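Local coordinates for protein phycocyanobilin lyase subunit alpha (Nostoc sp. PCC 7120, PDB 5N3U) that associates with CpcF to form a lyase that is probably required for attaching the phycocyanobilin chromophore to the phycocyanin alpha subunit CpcA, at residues Y71-G82 / D101-S111; A160-L171 / A182-T190. All coordinates share one frame; numbering follows the deposited sequence.

Interaction 1 (Y71-G82 / D101-S111); sequences YPLRRNAARALG and DFYVREAAAQS
Asp101 grips helix 72-82 mainly through one carboxylate oxygen, OD2. This atom takes Arg75 NE on the syn lone pair at 2.7 Å, close to the guanidinium plane, and accepts Tyr71 N at 2.9 Å from the anti side, well out of the carboxylate plane. With CG anti to the backbone N (chi1 177°), the same carboxylate also caps its own helix, OD1 receiving Tyr103 N from above the carboxylate plane; Arg75 NH2 adds weak bonds to both oxygens. Tyr103 CB lies over one guanidinium face, and Arg75 NH1 is salt-bridged to Asp96 of the beta-subunit chain. Were Asp101 an alanine, Arg75 NE and Tyr71 N would probably lose their shared acceptor and helix 102-111 its side-chain cap. Farther along, the axes run nearly parallel, 8.0 Å apart, a closeness suited to alanine: Ala78 CB meets Ala107 CB at 3.8 Å. Ser111, small and polar, donates from OG to Ala78 O (2.7 Å), a carbonyl of the neighbouring helix. Two waters serve Arg79: one links NH2 to Tyr103 O, the other NE to Gln110 OE1, while NH1 bonds Asn76 OD1. The chemistry implies that this mostly buried HEAT-repeat interface is held by directed polar bonds at both ends, with close alanine packing between.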
loop_
_atom_site.group_PDB
_atom_site.type_symbol
_atom_site.label_atom_id
_atom_site.label_comp_id
_atom_site.label_asym_id
_atom_site.label_seq_id
_atom_site.Cartn_x
_atom_site.Cartn_y
_atom_site.Cartn_z
ATOM N N TYR A 71 -13.912 -21.856 -12.617
ATOM C CA TYR A 71 -14.544 -21.971 -11.350
ATOM C C TYR A 71 -13.917 -20.952 -10.397
ATOM O O TYR A 71 -13.004 -21.300 -9.643
ATOM C CB TYR A 71 -14.279 -23.366 -10.800
ATOM C CG TYR A 71 -14.955 -24.527 -11.515
ATOM C CD1 TYR A 71 -14.329 -25.184 -12.551
ATOM C CD2 TYR A 71 -16.181 -25.056 -11.034
ATOM C CE1 TYR A 71 -14.910 -26.289 -13.147
ATOM C CE2 TYR A 71 -16.795 -26.119 -11.633
ATOM C CZ TYR A 71 -16.161 -26.728 -12.676
ATOM O OH TYR A 71 -16.745 -27.760 -13.308
ATOM N N PRO A 72 -14.386 -19.683 -10.402
ATOM C CA PRO A 72 -13.750 -18.646 -9.556
ATOM C C PRO A 72 -13.624 -18.970 -8.068
ATOM O O PRO A 72 -12.631 -18.686 -7.459
ATOM C CB PRO A 72 -14.661 -17.426 -9.739
ATOM C CG PRO A 72 -15.232 -17.614 -11.101
ATOM C CD PRO A 72 -15.428 -19.110 -11.278
ATOM N N LEU A 73 -14.636 -19.499 -7.453
ATOM C CA LEU A 73 -14.507 -19.742 -6.034
ATOM C C LEU A 73 -13.534 -20.908 -5.796
ATOM O O LEU A 73 -12.854 -20.908 -4.783
ATOM C CB LEU A 73 -15.902 -20.028 -5.352
ATOM C CG LEU A 73 -15.849 -20.299 -3.863
ATOM C CD1 LEU A 73 -15.348 -19.053 -3.161
ATOM C CD2 LEU A 73 -17.252 -20.695 -3.230
ATOM N N ARG A 74 -13.496 -21.892 -6.675
ATOM C CA ARG A 74 -12.547 -22.985 -6.460
ATOM C C ARG A 74 -11.105 -22.435 -6.528
ATOM O O ARG A 74 -10.275 -22.798 -5.739
ATOM C CB ARG A 74 -12.682 -24.062 -7.487
ATOM C CG ARG A 74 -13.935 -24.883 -7.323
ATOM C CD ARG A 74 -13.889 -26.065 -8.261
ATOM N NE ARG A 74 -15.213 -26.661 -8.357
ATOM C CZ ARG A 74 -15.475 -27.839 -8.883
ATOM N NH1 ARG A 74 -14.489 -28.605 -9.343
ATOM N NH2 ARG A 74 -16.742 -28.250 -8.941
ATOM N N ARG A 75 -10.863 -21.526 -7.450
ATOM C CA ARG A 75 -9.548 -20.917 -7.535
ATOM C C ARG A 75 -9.141 -20.205 -6.263
ATOM O O ARG A 75 -8.089 -20.405 -5.735
ATOM C CB ARG A 75 -9.525 -19.914 -8.713
ATOM C CG ARG A 75 -9.809 -20.502 -10.054
ATOM C CD ARG A 75 -10.049 -19.356 -11.067
ATOM N NE ARG A 75 -10.356 -19.899 -12.407
ATOM C CZ ARG A 75 -10.616 -19.138 -13.469
ATOM N NH1 ARG A 75 -10.602 -17.832 -13.337
ATOM N NH2 ARG A 75 -10.878 -19.670 -14.670
ATOM N N ASN A 76 -9.987 -19.359 -5.731
ATOM C CA ASN A 76 -9.668 -18.619 -4.550
ATOM C C ASN A 76 -9.577 -19.472 -3.289
ATOM O O ASN A 76 -8.732 -19.245 -2.464
ATOM C CB ASN A 76 -10.750 -17.535 -4.299
ATOM C CG ASN A 76 -10.398 -16.239 -4.968
ATOM O OD1 ASN A 76 -9.449 -16.183 -5.818
ATOM N ND2 ASN A 76 -11.100 -15.200 -4.596
ATOM N N ALA A 77 -10.393 -20.491 -3.238
ATOM C CA ALA A 77 -10.324 -21.478 -2.117
ATOM C C ALA A 77 -9.057 -22.263 -2.147
ATOM O O ALA A 77 -8.406 -22.457 -1.102
ATOM C CB ALA A 77 -11.541 -22.406 -2.132
ATOM N N ALA A 78 -8.703 -22.762 -3.311
ATOM C CA ALA A 78 -7.439 -23.427 -3.469
ATOM C C ALA A 78 -6.232 -22.583 -3.045
ATOM O O ALA A 78 -5.372 -23.053 -2.343
ATOM C CB ALA A 78 -7.281 -23.934 -4.881
ATOM N N ARG A 79 -6.208 -21.333 -3.457
ATOM C CA ARG A 79 -5.108 -20.397 -3.142
ATOM C C ARG A 79 -5.080 -20.141 -1.646
ATOM O O ARG A 79 -4.042 -20.223 -1.006
ATOM C CB ARG A 79 -5.320 -19.056 -3.817
ATOM C CG ARG A 79 -5.250 -18.996 -5.302
ATOM C CD ARG A 79 -5.635 -17.617 -5.977
ATOM N NE ARG A 79 -5.647 -17.783 -7.456
ATOM C CZ ARG A 79 -6.596 -17.413 -8.312
ATOM N NH1 ARG A 79 -7.702 -16.766 -7.923
ATOM N NH2 ARG A 79 -6.411 -17.632 -9.614
ATOM N N ALA A 80 -6.244 -19.911 -1.050
ATOM C CA ALA A 80 -6.332 -19.694 0.385
ATOM C C ALA A 80 -5.783 -20.868 1.207
ATOM O O ALA A 80 -4.991 -20.640 2.181
ATOM C CB ALA A 80 -7.779 -19.414 0.785
ATOM N N LEU A 81 -6.093 -22.094 0.800
ATOM C CA LEU A 81 -5.704 -23.295 1.572
ATOM C C LEU A 81 -4.232 -23.461 1.672
ATOM O O LEU A 81 -3.699 -23.937 2.699
ATOM C CB LEU A 81 -6.331 -24.537 1.023
ATOM C CG LEU A 81 -7.806 -24.583 1.284
ATOM C CD1 LEU A 81 -8.440 -25.628 0.463
ATOM C CD2 LEU A 81 -7.980 -24.920 2.748
ATOM N N GLY A 82 -3.514 -23.002 0.652
ATOM C CA GLY A 82 -2.099 -23.129 0.748
ATOM C C GLY A 82 -1.480 -22.232 1.825
ATOM O O GLY A 82 -0.439 -22.515 2.265
ATOM N N ASP A 101 -10.419 -26.584 -15.240
ATOM C CA ASP A 101 -10.036 -25.189 -15.270
ATOM C C ASP A 101 -8.520 -25.074 -14.942
ATOM O O ASP A 101 -8.077 -25.401 -13.828
ATOM C CB ASP A 101 -10.842 -24.481 -14.199
ATOM C CG ASP A 101 -10.501 -23.014 -14.047
ATOM O OD1 ASP A 101 -9.605 -22.473 -14.739
ATOM O OD2 ASP A 101 -11.156 -22.360 -13.174
ATOM N N PHE A 102 -7.767 -24.568 -15.911
ATOM C CA PHE A 102 -6.340 -24.381 -15.750
ATOM C C PHE A 102 -5.964 -23.669 -14.457
ATOM O O PHE A 102 -4.992 -24.066 -13.762
ATOM C CB PHE A 102 -5.736 -23.653 -16.998
ATOM C CG PHE A 102 -4.319 -23.220 -16.799
ATOM C CD1 PHE A 102 -4.033 -22.013 -16.184
ATOM C CD2 PHE A 102 -3.236 -24.028 -17.216
ATOM C CE1 PHE A 102 -2.753 -21.608 -15.944
ATOM C CE2 PHE A 102 -1.901 -23.576 -17.049
ATOM C CZ PHE A 102 -1.641 -22.428 -16.320
ATOM N N TYR A 103 -6.721 -22.628 -14.141
ATOM C CA TYR A 103 -6.388 -21.742 -13.043
ATOM C C TYR A 103 -6.665 -22.426 -11.674
ATOM O O TYR A 103 -5.998 -22.135 -10.717
ATOM C CB TYR A 103 -7.087 -20.402 -13.161
ATOM C CG TYR A 103 -6.544 -19.624 -14.304
ATOM C CD1 TYR A 103 -5.271 -19.038 -14.196
ATOM C CD2 TYR A 103 -7.227 -19.541 -15.510
ATOM C CE1 TYR A 103 -4.676 -18.381 -15.315
ATOM C CE2 TYR A 103 -6.684 -18.854 -16.597
ATOM C CZ TYR A 103 -5.407 -18.300 -16.479
ATOM O OH TYR A 103 -4.829 -17.660 -17.537
ATOM N N VAL A 104 -7.556 -23.380 -11.637
ATOM C CA VAL A 104 -7.700 -24.256 -10.440
ATOM C C VAL A 104 -6.474 -25.165 -10.285
ATOM O O VAL A 104 -5.977 -25.304 -9.215
ATOM C CB VAL A 104 -8.972 -25.081 -10.504
ATOM C CG1 VAL A 104 -8.988 -26.090 -9.392
ATOM C CG2 VAL A 104 -10.164 -24.179 -10.359
ATOM N N ARG A 105 -6.073 -25.808 -11.360
ATOM C CA ARG A 105 -4.869 -26.655 -11.362
ATOM C C ARG A 105 -3.670 -25.880 -10.884
ATOM O O ARG A 105 -2.881 -26.352 -10.040
ATOM C CB ARG A 105 -4.621 -27.320 -12.724
ATOM C CG ARG A 105 -5.805 -28.135 -13.261
ATOM C CD ARG A 105 -5.418 -29.196 -14.318
ATOM N NE ARG A 105 -4.877 -28.654 -15.554
ATOM C CZ ARG A 105 -5.581 -28.030 -16.478
ATOM N NH1 ARG A 105 -6.896 -27.847 -16.305
ATOM N NH2 ARG A 105 -4.978 -27.565 -17.552
ATOM N N GLU A 106 -3.558 -24.683 -11.363
ATOM C CA GLU A 106 -2.416 -23.797 -11.004
ATOM C C GLU A 106 -2.439 -23.443 -9.531
ATOM O O GLU A 106 -1.453 -23.516 -8.826
ATOM C CB GLU A 106 -2.453 -22.503 -11.841
ATOM C CG GLU A 106 -1.170 -21.712 -11.684
ATOM C CD GLU A 106 -1.099 -20.527 -12.633
ATOM O OE1 GLU A 106 -2.067 -19.706 -12.640
ATOM O OE2 GLU A 106 -0.095 -20.471 -13.397
ATOM N N ALA A 107 -3.596 -22.996 -9.064
ATOM C CA ALA A 107 -3.754 -22.641 -7.680
ATOM C C ALA A 107 -3.485 -23.806 -6.760
ATOM O O ALA A 107 -2.823 -23.641 -5.755
ATOM C CB ALA A 107 -5.184 -22.142 -7.443
ATOM N N ALA A 108 -3.926 -24.994 -7.161
ATOM C CA ALA A 108 -3.719 -26.205 -6.353
ATOM C C ALA A 108 -2.279 -26.611 -6.284
ATOM O O ALA A 108 -1.731 -26.925 -5.235
ATOM C CB ALA A 108 -4.537 -27.385 -6.885
ATOM N N ALA A 109 -1.621 -26.581 -7.408
ATOM C CA ALA A 109 -0.198 -26.874 -7.430
ATOM C C ALA A 109 0.600 -25.880 -6.609
ATOM O O ALA A 109 1.520 -26.303 -5.914
ATOM C CB ALA A 109 0.300 -26.901 -8.856
ATOM N N GLN A 110 0.257 -24.593 -6.665
ATOM C CA GLN A 110 0.968 -23.613 -5.832
ATOM C C GLN A 110 0.732 -23.899 -4.336
ATOM O O GLN A 110 1.685 -23.890 -3.517
ATOM C CB GLN A 110 0.498 -22.195 -6.132
ATOM C CG GLN A 110 0.947 -21.699 -7.475
ATOM C CD GLN A 110 0.159 -20.436 -7.950
ATOM O OE1 GLN A 110 -0.925 -20.084 -7.434
ATOM N NE2 GLN A 110 0.683 -19.801 -8.997
ATOM N N SER A 111 -0.508 -24.229 -3.988
ATOM C CA SER A 111 -0.773 -24.536 -2.577
ATOM C C SER A 111 -0.123 -25.838 -2.118
ATOM O O SER A 111 0.378 -25.899 -1.038
ATOM C CB SER A 111 -2.293 -24.560 -2.393
ATOM O OG SER A 111 -2.724 -23.221 -2.531
HETATM O O HOH W 1 -4.574 -19.713 -10.450
HETATM O O HOH W 2 -3.092 -18.743 -8.340
#

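Interaction 2 (A160-L171 / A182-T190); sequences ATDAIPLIQPFL and AARAMYQLT
Ala160 meets Leu189 where the chain enters this piece of HEAT-repeat helical packing, in which the short helix 164-167 and its flanking turns lie against helix 182-190. The backbone N of Ala160 is 3.5 Å from Leu189 CD2, while the alanine CB is turned away. Thr161 follows, its methyl CG2 lying near Leu189 O and CD2. Ile164 slides past Leu189 in the opposite direction: CG1 rests 3.8 Å from Leu189 CB, CD1 touches the methyl of Thr190, and the second branch, CG2, faces Met186 CE. Ile167 is the knob of the contact, set in a hole formed by Ala182, Ala185, Met186 and Leu189. Its chi1 of -67° sets CG1 beside the backbone N and leaves CG2 anti to it; CG2 touches Ala185 CB (4.1 Å) and Met186 SD (3.8 Å), while CD1 meets Leu189 CD1 at 3.6 Å. The small Ala182 and Ala185 let the isoleucine sit close to the helix; its short branch meets Ala185 and Met186, its longer one Leu189. The side chain of Met186, bent at chi2 and chi3, crosses the extended Gln168 at about a right angle, with CE 3.8 Å from Gln168 OE1; Tyr195 of helix 193-203 touches both residues. Phe170 places CB 3.8 Å from Ala182 CB, but its ring turns toward Tyr148 and Leu152. No hydrogen bond joins the segments; the contact is van der Waals packing, mostly of apolar groups. At the last residue, Leu171 CD2 reaches the helix backbone itself, lying 3.5 Å from Ala183 N.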
loop_
_atom_site.group_PDB
_atom_site.type_symbol
_atom_site.label_atom_id
_atom_site.label_comp_id
_atom_site.label_asym_id
_atom_site.label_seq_id
_atom_site.Cartn_x
_atom_site.Cartn_y
_atom_site.Cartn_z
ATOM N N ALA A 160 10.227 -35.061 -4.300
ATOM C CA ALA A 160 9.927 -36.172 -5.172
ATOM C C ALA A 160 11.090 -36.512 -6.078
ATOM O O ALA A 160 11.084 -36.168 -7.304
ATOM C CB ALA A 160 8.722 -35.821 -6.027
ATOM N N THR A 161 12.083 -37.195 -5.528
ATOM C CA THR A 161 13.269 -37.539 -6.300
ATOM C C THR A 161 13.063 -38.463 -7.497
ATOM O O THR A 161 13.794 -38.384 -8.483
ATOM C CB THR A 161 14.354 -38.144 -5.386
ATOM O OG1 THR A 161 13.752 -39.183 -4.608
ATOM C CG2 THR A 161 14.932 -37.050 -4.533
ATOM N N ASP A 162 12.044 -39.291 -7.450
ATOM C CA ASP A 162 11.703 -40.108 -8.612
ATOM C C ASP A 162 11.366 -39.299 -9.831
ATOM O O ASP A 162 11.481 -39.793 -10.892
ATOM C CB ASP A 162 10.458 -40.915 -8.381
ATOM C CG ASP A 162 10.660 -42.037 -7.414
ATOM O OD1 ASP A 162 11.809 -42.502 -7.237
ATOM O OD2 ASP A 162 9.625 -42.450 -6.837
ATOM N N ALA A 163 11.016 -38.036 -9.678
ATOM C CA ALA A 163 10.621 -37.225 -10.810
ATOM C C ALA A 163 11.760 -36.572 -11.513
ATOM O O ALA A 163 11.542 -35.908 -12.537
ATOM C CB ALA A 163 9.601 -36.153 -10.344
ATOM N N ILE A 164 12.968 -36.650 -10.965
ATOM C CA ILE A 164 14.127 -36.001 -11.584
ATOM C C ILE A 164 14.230 -36.152 -13.078
ATOM O O ILE A 164 14.394 -35.176 -13.749
ATOM C CB ILE A 164 15.459 -36.438 -10.910
ATOM C CG1 ILE A 164 15.553 -35.763 -9.543
ATOM C CG2 ILE A 164 16.679 -36.077 -11.780
ATOM C CD1 ILE A 164 16.573 -36.393 -8.572
ATOM N N PRO A 165 14.155 -37.372 -13.630
ATOM C CA PRO A 165 14.341 -37.525 -15.088
ATOM C C PRO A 165 13.197 -36.869 -15.886
ATOM O O PRO A 165 13.380 -36.517 -17.032
ATOM C CB PRO A 165 14.234 -39.018 -15.314
ATOM C CG PRO A 165 14.231 -39.669 -14.013
ATOM C CD PRO A 165 13.965 -38.654 -12.942
ATOM N N LEU A 166 12.014 -36.671 -15.250
ATOM C CA LEU A 166 10.921 -35.961 -15.895
ATOM C C LEU A 166 11.085 -34.450 -15.805
ATOM O O LEU A 166 10.704 -33.727 -16.697
ATOM C CB LEU A 166 9.619 -36.351 -15.273
ATOM C CG LEU A 166 9.309 -37.828 -15.139
ATOM C CD1 LEU A 166 7.948 -37.944 -14.443
ATOM C CD2 LEU A 166 9.262 -38.542 -16.473
ATOM N N ILE A 167 11.753 -34.003 -14.758
ATOM C CA ILE A 167 11.986 -32.633 -14.504
ATOM C C ILE A 167 13.144 -32.085 -15.301
ATOM O O ILE A 167 13.041 -30.992 -15.889
ATOM C CB ILE A 167 12.226 -32.394 -12.996
ATOM C CG1 ILE A 167 10.957 -32.672 -12.223
ATOM C CG2 ILE A 167 12.705 -30.970 -12.760
ATOM C CD1 ILE A 167 11.183 -32.724 -10.750
ATOM N N GLN A 168 14.247 -32.829 -15.355
ATOM C CA GLN A 168 15.477 -32.343 -15.977
ATOM C C GLN A 168 15.355 -31.778 -17.391
ATOM O O GLN A 168 15.837 -30.722 -17.637
ATOM C CB GLN A 168 16.508 -33.471 -15.970
ATOM C CG GLN A 168 17.864 -32.997 -16.449
ATOM C CD GLN A 168 19.021 -33.942 -15.980
ATOM O OE1 GLN A 168 18.792 -34.942 -15.292
ATOM N NE2 GLN A 168 20.249 -33.552 -16.260
ATOM N N PRO A 169 14.535 -32.408 -18.283
ATOM C CA PRO A 169 14.294 -31.857 -19.596
ATOM C C PRO A 169 13.699 -30.441 -19.638
ATOM O O PRO A 169 13.937 -29.622 -20.558
ATOM C CB PRO A 169 13.349 -32.885 -20.187
ATOM C CG PRO A 169 13.705 -34.117 -19.529
ATOM C CD PRO A 169 13.918 -33.696 -18.122
ATOM N N PHE A 170 12.929 -30.074 -18.603
ATOM C CA PHE A 170 12.351 -28.736 -18.553
ATOM C C PHE A 170 13.354 -27.661 -18.365
ATOM O O PHE A 170 13.049 -26.470 -18.564
ATOM C CB PHE A 170 11.226 -28.645 -17.482
ATOM C CG PHE A 170 9.953 -29.387 -17.900
ATOM C CD1 PHE A 170 9.869 -30.742 -17.767
ATOM C CD2 PHE A 170 8.934 -28.713 -18.540
ATOM C CE1 PHE A 170 8.732 -31.429 -18.181
ATOM C CE2 PHE A 170 7.773 -29.384 -18.964
ATOM C CZ PHE A 170 7.676 -30.721 -18.765
ATOM N N LEU A 171 14.609 -28.016 -18.047
ATOM C CA LEU A 171 15.588 -26.946 -18.063
ATOM C C LEU A 171 15.762 -26.314 -19.448
ATOM O O LEU A 171 16.342 -25.214 -19.516
ATOM C CB LEU A 171 16.962 -27.446 -17.584
ATOM C CG LEU A 171 17.088 -27.874 -16.133
ATOM C CD1 LEU A 171 18.244 -28.872 -15.947
ATOM C CD2 LEU A 171 17.265 -26.653 -15.195
ATOM N N ALA A 182 12.445 -25.406 -13.134
ATOM C CA ALA A 182 13.130 -26.663 -13.293
ATOM C C ALA A 182 14.519 -26.576 -12.602
ATOM O O ALA A 182 14.915 -27.512 -11.923
ATOM C CB ALA A 182 13.297 -26.999 -14.759
ATOM N N ALA A 183 15.168 -25.416 -12.683
ATOM C CA ALA A 183 16.463 -25.215 -11.950
ATOM C C ALA A 183 16.311 -25.304 -10.484
ATOM O O ALA A 183 17.008 -26.030 -9.781
ATOM C CB ALA A 183 17.066 -23.921 -12.334
ATOM N N ARG A 184 15.254 -24.668 -9.981
ATOM C CA ARG A 184 14.942 -24.842 -8.581
ATOM C C ARG A 184 14.652 -26.188 -8.120
ATOM O O ARG A 184 15.186 -26.668 -7.094
ATOM C CB ARG A 184 13.771 -23.900 -8.206
ATOM C CG ARG A 184 13.312 -24.025 -6.788
ATOM C CD ARG A 184 11.925 -23.435 -6.826
ATOM N NE ARG A 184 11.252 -23.000 -5.606
ATOM C CZ ARG A 184 10.597 -23.744 -4.756
ATOM N NH1 ARG A 184 10.598 -25.109 -4.798
ATOM N NH2 ARG A 184 9.985 -23.083 -3.772
ATOM N N ALA A 185 13.796 -26.872 -8.841
ATOM C CA ALA A 185 13.499 -28.227 -8.488
ATOM C C ALA A 185 14.719 -29.159 -8.602
ATOM O O ALA A 185 14.974 -29.989 -7.722
ATOM C CB ALA A 185 12.407 -28.765 -9.332
ATOM N N MET A 186 15.498 -28.955 -9.655
ATOM C CA MET A 186 16.666 -29.805 -9.796
ATOM C C MET A 186 17.647 -29.643 -8.625
ATOM O O MET A 186 18.214 -30.633 -8.117
ATOM C CB MET A 186 17.304 -29.522 -11.135
ATOM C CG MET A 186 16.585 -30.159 -12.357
ATOM S SD MET A 186 16.379 -31.914 -12.291
ATOM C CE MET A 186 18.125 -32.518 -12.477
ATOM N N TYR A 187 17.885 -28.416 -8.238
ATOM C CA TYR A 187 18.694 -28.182 -7.047
ATOM C C TYR A 187 18.137 -28.824 -5.781
ATOM O O TYR A 187 18.832 -29.524 -5.012
ATOM C CB TYR A 187 18.924 -26.727 -6.835
ATOM C CG TYR A 187 19.920 -26.534 -5.680
ATOM C CD1 TYR A 187 19.479 -26.465 -4.347
ATOM C CD2 TYR A 187 21.274 -26.472 -5.926
ATOM C CE1 TYR A 187 20.390 -26.307 -3.297
ATOM C CE2 TYR A 187 22.193 -26.316 -4.887
ATOM C CZ TYR A 187 21.751 -26.249 -3.583
ATOM O OH TYR A 187 22.628 -26.107 -2.533
ATOM N N GLN A 188 16.839 -28.660 -5.536
ATOM C CA GLN A 188 16.279 -29.253 -4.367
ATOM C C GLN A 188 16.386 -30.692 -4.336
ATOM O O GLN A 188 16.628 -31.260 -3.296
ATOM C CB GLN A 188 14.797 -28.859 -4.164
ATOM C CG GLN A 188 14.618 -27.446 -3.818
ATOM C CD GLN A 188 13.110 -27.085 -3.689
ATOM O OE1 GLN A 188 12.349 -27.128 -4.658
ATOM N NE2 GLN A 188 12.723 -26.707 -2.554
ATOM N N LEU A 189 16.219 -31.346 -5.468
ATOM C CA LEU A 189 16.214 -32.771 -5.502
ATOM C C LEU A 189 17.588 -33.426 -5.653
ATOM O O LEU A 189 17.704 -34.589 -5.311
ATOM C CB LEU A 189 15.348 -33.289 -6.635
ATOM C CG LEU A 189 13.872 -32.808 -6.481
ATOM C CD1 LEU A 189 13.036 -33.111 -7.719
ATOM C CD2 LEU A 189 13.219 -33.498 -5.299
ATOM N N THR A 190 18.550 -32.741 -6.212
ATOM C CA THR A 190 19.906 -33.279 -6.320
ATOM C C THR A 190 21.015 -32.582 -5.484
ATOM O O THR A 190 22.124 -33.108 -5.365
ATOM C CB THR A 190 20.414 -33.162 -7.795
ATOM O OG1 THR A 190 20.716 -31.817 -8.107
ATOM C CG2 THR A 190 19.446 -33.728 -8.829
#

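Interaction 1 closes before interaction 2 opens, and the two belong to different HEAT-repeat regions of one chain whose regular structure is all helix. Their centres lie 23 Å apart; the nearest atoms, about 8 Å apart, do not touch. Interaction 1 pairs helices 72-83 and 102-115 and lies nearer the centre of the chain, whereas interaction 2 sets helix 164-167 against helix 176-190 farther out. Arg184, from the second segment of interaction 2, forms a salt bridge with Glu113 on helix 102-115, which carries part of interaction 1, and so connects the two regions. Of the two, only interaction 1 touches the partner subunit of the lyase, through Arg75; no other chain contacts interaction 2.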